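Local coordinates for mRNA export protein (PDB 4WPM), which probably takes part in carrying mRNA from the nucleus to the cytoplasm, this chain being the RNA recognition motif domain of the longer export factor, at residues S42-L47 with I55-G60. Numbering follows the deposited sequence.
Sequences SLLDFL and ITLGRG
Leu-57 reaches across to Leu-44 and Leu-47, which sit one helical turn apart, and this trio joins the first helix of the RNA recognition motif to the loop that leads into strand 59-63, an outermost strand of its antiparallel sheet. One methyl does most of the touching: Leu-57 CD1 lies 4.0 Å from Leu-44 CB and 4.2 Å from Leu-47 CB, so it meets both leucines near the root of the side chain. At Leu-44 the two side chains run slantwise past one another, with Leu-44 CD2 coming to 4.1 Å from Leu-57 CD1. Leu-57 has its CG opposite the carbonyl carbon (chi1 -65°), and the extended chi2 of 173° carries CD1 on to the helix. Leu-69 of strand 66-71 also touches Leu-44 and Leu-47, while Leu-79 of helix 73-81 touches Leu-47 and Leu-57, which sets the contact between helices and sheet. No hydrogen bond links residues 42-47 to 55-60, although Leu-57 N donates one to Glu-48 OE2, on the next residue of helix 40-51. Beside this trio the poorly ordered Ile-55 adds a looser approach, its CG2 4.5 Å from Leu-47 O. Closest of all, Leu-57 CD1 rests 3.9 Å from the backbone Leu-44 O.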
loop_
_atom_site.group_PDB
_atom_site.type_symbol
_atom_site.label_atom_id
_atom_site.label_comp_id
_atom_site.label_asym_id
_atom_site.label_seq_id
_atom_site.Cartn_x
_atom_site.Cartn_y
_atom_site.Cartn_z
ATOM N N SER A 42 4.471 -12.746 12.910
ATOM C CA SER A 42 3.553 -12.464 14.007
ATOM C C SER A 42 2.153 -12.152 13.481
ATOM O O SER A 42 1.153 -12.497 14.110
ATOM C CB SER A 42 4.071 -11.299 14.853
ATOM O OG SER A 42 4.068 -10.088 14.117
ATOM N N LEU A 43 2.091 -11.499 12.324
ATOM C CA LEU A 43 0.816 -11.177 11.692
ATOM C C LEU A 43 0.090 -12.435 11.229
ATOM O O LEU A 43 -1.087 -12.624 11.529
ATOM C CB LEU A 43 1.027 -10.229 10.507
ATOM C CG LEU A 43 -0.182 -9.985 9.599
ATOM C CD1 LEU A 43 -1.291 -9.269 10.355
ATOM C CD2 LEU A 43 0.226 -9.194 8.368
ATOM N N LEU A 44 0.792 -13.291 10.492
ATOM C CA LEU A 44 0.187 -14.514 9.978
ATOM C C LEU A 44 -0.238 -15.413 11.129
ATOM O O LEU A 44 -1.271 -16.075 11.060
ATOM C CB LEU A 44 1.152 -15.255 9.050
ATOM C CG LEU A 44 1.711 -14.457 7.867
ATOM C CD1 LEU A 44 2.333 -15.393 6.839
ATOM C CD2 LEU A 44 0.655 -13.565 7.225
ATOM N N ASP A 45 0.559 -15.427 12.192
ATOM C CA ASP A 45 0.216 -16.187 13.385
ATOM C C ASP A 45 -1.078 -15.649 13.985
ATOM O O ASP A 45 -1.942 -16.415 14.409
ATOM C CB ASP A 45 1.348 -16.122 14.412
ATOM C CG ASP A 45 1.048 -16.926 15.661
ATOM O OD1 ASP A 45 1.284 -18.152 15.653
ATOM O OD2 ASP A 45 0.576 -16.331 16.653
ATOM N N PHE A 46 -1.206 -14.326 14.011
ATOM C CA PHE A 46 -2.405 -13.678 14.529
ATOM C C PHE A 46 -3.632 -13.999 13.680
ATOM O O PHE A 46 -4.714 -14.253 14.211
ATOM C CB PHE A 46 -2.200 -12.162 14.597
ATOM C CG PHE A 46 -3.478 -11.381 14.707
ATOM C CD1 PHE A 46 -4.154 -11.296 15.912
ATOM C CD2 PHE A 46 -4.003 -10.730 13.603
ATOM C CE1 PHE A 46 -5.328 -10.575 16.014
ATOM C CE2 PHE A 46 -5.178 -10.009 13.699
ATOM C CZ PHE A 46 -5.841 -9.931 14.906
ATOM N N LEU A 47 -3.461 -13.987 12.362
ATOM C CA LEU A 47 -4.559 -14.264 11.442
ATOM C C LEU A 47 -5.070 -15.694 11.585
ATOM O O LEU A 47 -6.276 -15.938 11.541
ATOM C CB LEU A 47 -4.122 -14.017 9.996
ATOM C CG LEU A 47 -3.819 -12.568 9.608
ATOM C CD1 LEU A 47 -3.214 -12.507 8.214
ATOM C CD2 LEU A 47 -5.072 -11.709 9.684
ATOM N N ILE A 55 -6.535 -22.400 10.168
ATOM C CA ILE A 55 -5.994 -22.198 8.837
ATOM C C ILE A 55 -4.473 -22.190 8.860
ATOM O O ILE A 55 -3.854 -21.770 9.839
ATOM C CB ILE A 55 -6.520 -20.881 8.218
ATOM C CG1 ILE A 55 -6.017 -20.736 6.777
ATOM C CG2 ILE A 55 -6.093 -19.680 9.058
ATOM C CD1 ILE A 55 -6.442 -19.469 6.094
ATOM N N THR A 56 -3.886 -22.691 7.779
ATOM C CA THR A 56 -2.443 -22.682 7.594
ATOM C C THR A 56 -2.121 -21.810 6.388
ATOM O O THR A 56 -2.569 -22.083 5.274
ATOM C CB THR A 56 -1.874 -24.097 7.390
ATOM O OG1 THR A 56 -2.507 -25.008 8.299
ATOM C CG2 THR A 56 -0.371 -24.103 7.630
ATOM N N LEU A 57 -1.337 -20.762 6.623
ATOM C CA LEU A 57 -0.972 -19.808 5.585
ATOM C C LEU A 57 0.406 -20.156 5.041
ATOM O O LEU A 57 1.418 -20.012 5.728
ATOM C CB LEU A 57 -0.987 -18.378 6.132
ATOM C CG LEU A 57 -2.347 -17.836 6.581
ATOM C CD1 LEU A 57 -2.184 -16.479 7.246
ATOM C CD2 LEU A 57 -3.322 -17.741 5.416
ATOM N N GLY A 58 0.432 -20.613 3.793
ATOM C CA GLY A 58 1.657 -21.066 3.164
ATOM C C GLY A 58 2.546 -19.946 2.662
ATOM O O GLY A 58 3.534 -19.613 3.313
ATOM N N ARG A 59 2.197 -19.352 1.524
ATOM C CA ARG A 59 3.059 -18.347 0.910
ATOM C C ARG A 59 2.611 -16.934 1.257
ATOM O O ARG A 59 1.453 -16.568 1.057
ATOM C CB ARG A 59 3.066 -18.534 -0.613
ATOM C CG ARG A 59 3.827 -17.472 -1.398
ATOM C CD ARG A 59 5.049 -18.054 -2.085
ATOM N NE ARG A 59 5.721 -17.062 -2.922
ATOM C CZ ARG A 59 6.575 -16.149 -2.470
ATOM N NH1 ARG A 59 6.874 -16.085 -1.178
ATOM N NH2 ARG A 59 7.134 -15.291 -3.313
ATOM N N GLY A 60 3.546 -16.146 1.781
ATOM C CA GLY A 60 3.310 -14.737 2.030
ATOM C C GLY A 60 4.569 -13.902 1.883
ATOM O O GLY A 60 5.679 -14.409 2.040
#